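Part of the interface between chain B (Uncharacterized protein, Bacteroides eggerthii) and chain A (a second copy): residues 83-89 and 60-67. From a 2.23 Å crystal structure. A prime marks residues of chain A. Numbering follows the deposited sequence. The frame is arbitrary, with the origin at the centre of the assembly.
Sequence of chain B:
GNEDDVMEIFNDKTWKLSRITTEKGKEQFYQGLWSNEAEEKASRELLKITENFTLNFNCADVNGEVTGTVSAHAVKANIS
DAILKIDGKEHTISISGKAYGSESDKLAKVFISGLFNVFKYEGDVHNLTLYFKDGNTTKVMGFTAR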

ATOM      1  N   ILE B  83     -12.186   7.140   2.883  1.00 51.86           N
ATOM      2  CA  ILE B  83     -11.503   6.686   4.098  1.00 51.14           C
ATOM      3  C   ILE B  83     -11.881   5.227   4.337  1.00 51.76           C
ATOM      4  O   ILE B  83     -13.062   4.901   4.387  1.00 49.01           O
ATOM      5  CB  ILE B  83     -11.833   7.580   5.318  1.00 56.70           C
ATOM      6  CG1 ILE B  83     -11.350   9.034   5.093  1.00 59.41           C
ATOM      7  CG2 ILE B  83     -11.202   7.001   6.601  1.00 58.31           C
ATOM      8  CD1 ILE B  83     -12.132  10.076   5.897  1.00 71.82           C
ATOM      9  N   LEU B  84     -10.872   4.355   4.468  1.00 49.16           N
ATOM     10  CA  LEU B  84     -11.062   2.925   4.637  1.00 47.33           C
ATOM     11  C   LEU B  84     -10.622   2.440   6.015  1.00 52.76           C
ATOM     12  O   LEU B  84      -9.546   2.788   6.491  1.00 54.07           O
ATOM     13  CB  LEU B  84     -10.255   2.180   3.556  1.00 46.14           C
ATOM     14  CG  LEU B  84     -10.216   0.638   3.646  1.00 50.09           C
ATOM     15  CD1 LEU B  84     -11.576   0.037   3.371  1.00 49.04           C
ATOM     16  CD2 LEU B  84      -9.159   0.077   2.726  1.00 51.38           C
ATOM     17  N   LYS B  85     -11.459   1.593   6.621  1.00 49.63           N
ATOM     18  CA  LYS B  85     -11.182   0.842   7.850  1.00 51.17           C
ATOM     19  C   LYS B  85     -11.338  -0.607   7.434  1.00 55.18           C
ATOM     20  O   LYS B  85     -12.341  -0.932   6.796  1.00 53.82           O
ATOM     21  CB  LYS B  85     -12.134   1.218   9.007  1.00 54.64           C
ATOM     22  CG  LYS B  85     -12.165   2.705   9.359  1.00 74.60           C
ATOM     23  CD  LYS B  85     -11.131   3.099  10.402  1.00 91.20           C
ATOM     24  CE  LYS B  85     -11.532   2.701  11.800  1.00112.03           C
ATOM     25  NZ  LYS B  85     -10.809   3.502  12.815  1.00125.02           N
ATOM     26  N   ILE B  86     -10.332  -1.451   7.660  1.00 53.77           N
ATOM     27  CA  ILE B  86     -10.410  -2.863   7.266  1.00 53.89           C
ATOM     28  C   ILE B  86      -9.618  -3.691   8.257  1.00 61.69           C
ATOM     29  O   ILE B  86      -8.524  -3.291   8.630  1.00 62.69           O
ATOM     30  CB  ILE B  86      -9.931  -3.078   5.797  1.00 54.69           C
ATOM     31  CG1 ILE B  86     -10.268  -4.506   5.318  1.00 54.91           C
ATOM     32  CG2 ILE B  86      -8.437  -2.777   5.628  1.00 54.93           C
ATOM     33  CD1 ILE B  86     -10.104  -4.690   3.863  1.00 52.85           C
ATOM     34  N   ASP B  87     -10.177  -4.818   8.713  1.00 61.36           N
ATOM     35  CA  ASP B  87      -9.504  -5.696   9.671  1.00 64.65           C
ATOM     36  C   ASP B  87      -9.480  -7.122   9.129  1.00 71.08           C
ATOM     37  O   ASP B  87     -10.532  -7.728   8.959  1.00 69.86           O
ATOM     38  CB  ASP B  87     -10.213  -5.643  11.032  1.00 68.75           C
ATOM     39  CG  ASP B  87      -9.530  -6.412  12.148  1.00 82.24           C
ATOM     40  OD1 ASP B  87      -8.348  -6.793  11.977  1.00 84.81           O
ATOM     41  OD2 ASP B  87     -10.183  -6.658  13.180  1.00 89.19           O
ATOM     42  N   GLY B  88      -8.281  -7.642   8.880  1.00 71.35           N
ATOM     43  CA  GLY B  88      -8.084  -8.993   8.366  1.00 73.43           C
ATOM     44  C   GLY B  88      -8.441 -10.110   9.323  1.00 81.49           C
ATOM     45  O   GLY B  88      -8.721 -11.224   8.874  1.00 82.35           O
ATOM     46  N   LYS B  89      -8.404  -9.834  10.645  1.00 81.00           N
ATOM     47  CA  LYS B  89      -8.715 -10.833  11.674  1.00 85.29           C
ATOM     48  C   LYS B  89     -10.226 -11.015  11.779  1.00 89.70           C
ATOM     49  O   LYS B  89     -10.716 -12.141  11.682  1.00 92.30           O
ATOM     50  CB  LYS B  89      -8.125 -10.407  13.036  1.00 90.12           C
ATOM     51  CG  LYS B  89      -8.215 -11.475  14.121  1.00111.43           C
ATOM     52  CD  LYS B  89      -7.679 -10.966  15.452  1.00124.70           C
ATOM     53  CE  LYS B  89      -7.886 -11.938  16.593  1.00140.80           C
ATOM     54  NZ  LYS B  89      -6.960 -13.100  16.525  1.00153.00           N
TER
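Chain A (60-67) ADVNGEVT

How does chain A lie on chain B? Residues 60′-67′ form a hairpin: Ala60′ and Thr67′ pair through two backbone hydrogen bonds, N to O, each 2.9 Å, and Val62′ N donates to Glu65′ O at 2.9 Å. Its turn meets the extended strand 83-87. Strand 65′-67′ runs steeply across that strand, with 107° between their N-to-C directions and a closest axial approach of 5.7 Å. Lys85 CA lies 4.8 Å from Glu65′ CA, and Asp87 CA 4.7 Å from Gly64′ CA.

What joins the backbones at so steep a crossing? Ile86 N donates to Gly64′ O at 2.9 Å. Gly64′ has positive phi and psi (70/12), a conformation that favours glycine, and its CA comes within 3.4 Å of Ile86 O. Two residues on from Gly64′ and two back from Ile86, a water bridges the gap, accepting from Val66′ N and donating to Leu84 O, both at 2.8 Å.

Why is Asp61′ extended? Its CA-to-CB bond points toward chain B, and chi1 at t carries the carboxylate out to the backbone there. OD2 accepts a hydrogen bond from Gly88 N at 3.3 Å, while OD1 lies 2.8 Å from Ile86 O. Asp87, also t, has its OD1 4.0 Å from Asp61′ OD2, a proximity of like charges; that same OD1 accepts a weak bond from Lys89 N at 3.3 Å.

How do the other side chains settle? Ile86, with chi1 t, sets its CG2 3.7 Å from CG2 of Val66′, whose chi1 is also t; both side chains are buried. Its chi2, also t, places only CD1. Lys85 folds through three successive m angles, yet its NZ remains 4.6 Å from Glu65′ OE1, beyond a salt bridge. The backbone of Glu65′ puts its CB 4.2 Å from Leu84 O; chi1 at p then sets the course of the chain beyond.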

ATOM      1  N   ALA A  60       0.579  -2.136   4.994  1.00 66.99           N
ATOM      2  CA  ALA A  60       0.209  -3.144   5.985  1.00 68.47           C
ATOM      3  C   ALA A  60      -1.019  -2.734   6.771  1.00 74.45           C
ATOM      4  O   ALA A  60      -1.200  -1.545   7.012  1.00 73.26           O
ATOM      5  CB  ALA A  60       1.377  -3.349   6.944  1.00 67.90           C
ATOM      6  N   ASP A  61      -1.815  -3.721   7.236  1.00 74.38           N
ATOM      7  CA  ASP A  61      -3.009  -3.470   8.038  1.00 77.61           C
ATOM      8  C   ASP A  61      -2.578  -3.360   9.498  1.00 82.82           C
ATOM      9  O   ASP A  61      -2.389  -4.376  10.173  1.00 83.81           O
ATOM     10  CB  ASP A  61      -4.074  -4.565   7.837  1.00 83.17           C
ATOM     11  CG  ASP A  61      -5.339  -4.359   8.644  1.00 97.17           C
ATOM     12  OD1 ASP A  61      -5.759  -3.198   8.801  1.00 96.63           O
ATOM     13  OD2 ASP A  61      -5.923  -5.364   9.093  1.00110.03           O
ATOM     14  N   VAL A  62      -2.365  -2.116   9.952  1.00 79.21           N
ATOM     15  CA  VAL A  62      -1.925  -1.792  11.304  1.00 80.11           C
ATOM     16  C   VAL A  62      -3.118  -1.251  12.093  1.00 87.13           C
ATOM     17  O   VAL A  62      -3.573  -0.140  11.824  1.00 87.13           O
ATOM     18  CB  VAL A  62      -0.751  -0.769  11.270  1.00 81.03           C
ATOM     19  CG1 VAL A  62      -0.227  -0.481  12.679  1.00 82.15           C
ATOM     20  CG2 VAL A  62       0.382  -1.250  10.363  1.00 77.46           C
ATOM     21  N   ASN A  63      -3.624  -2.039  13.050  1.00 86.29           N
ATOM     22  CA  ASN A  63      -4.728  -1.655  13.929  1.00 90.22           C
ATOM     23  C   ASN A  63      -5.981  -1.167  13.155  1.00 93.37           C
ATOM     24  O   ASN A  63      -6.397  -0.016  13.288  1.00 94.51           O
ATOM     25  CB  ASN A  63      -4.250  -0.587  14.937  1.00 94.34           C
ATOM     26  CG  ASN A  63      -5.164  -0.405  16.137  1.00129.82           C
ATOM     27  OD1 ASN A  63      -5.772   0.655  16.331  1.00124.97           O
ATOM     28  ND2 ASN A  63      -5.265  -1.423  16.986  1.00127.79           N
ATOM     29  N   GLY A  64      -6.573  -2.060  12.368  1.00 88.18           N
ATOM     30  CA  GLY A  64      -7.813  -1.791  11.645  1.00 88.52           C
ATOM     31  C   GLY A  64      -7.785  -0.818  10.478  1.00 86.56           C
ATOM     32  O   GLY A  64      -8.850  -0.449   9.984  1.00 87.10           O
ATOM     33  N   GLU A  65      -6.596  -0.420   9.997  1.00 78.19           N
ATOM     34  CA  GLU A  65      -6.464   0.494   8.855  1.00 75.02           C
ATOM     35  C   GLU A  65      -5.143   0.219   8.136  1.00 72.21           C
ATOM     36  O   GLU A  65      -4.178  -0.170   8.782  1.00 70.42           O
ATOM     37  CB  GLU A  65      -6.570   1.966   9.302  1.00 77.17           C
ATOM     38  CG  GLU A  65      -5.523   2.403  10.318  1.00 86.50           C
ATOM     39  CD  GLU A  65      -5.606   3.864  10.715  1.00105.91           C
ATOM     40  OE1 GLU A  65      -6.733   4.356  10.961  1.00 99.11           O
ATOM     41  OE2 GLU A  65      -4.541   4.517  10.794  1.00 98.44           O
ATOM     42  N   VAL A  66      -5.103   0.396   6.807  1.00 66.03           N
ATOM     43  CA  VAL A  66      -3.907   0.113   6.013  1.00 61.79           C
ATOM     44  C   VAL A  66      -3.023   1.366   5.942  1.00 62.91           C
ATOM     45  O   VAL A  66      -3.492   2.434   5.547  1.00 62.21           O
ATOM     46  CB  VAL A  66      -4.291  -0.432   4.613  1.00 65.11           C
ATOM     47  CG1 VAL A  66      -3.059  -0.590   3.713  1.00 61.56           C
ATOM     48  CG2 VAL A  66      -5.034  -1.757   4.747  1.00 66.81           C
ATOM     49  N   THR A  67      -1.743   1.221   6.329  1.00 58.39           N
ATOM     50  CA  THR A  67      -0.762   2.308   6.343  1.00 57.03           C
ATOM     51  C   THR A  67       0.516   1.890   5.619  1.00 59.08           C
ATOM     52  O   THR A  67       0.875   0.715   5.633  1.00 58.05           O
ATOM     53  CB  THR A  67      -0.427   2.702   7.806  1.00 64.85           C
ATOM     54  OG1 THR A  67       0.246   1.620   8.449  1.00 65.83           O
ATOM     55  CG2 THR A  67      -1.661   3.078   8.621  1.00 66.17           C
TER
HETATM   56  O   HOH W   1      -6.978   2.113   5.549  1.00 47.89           O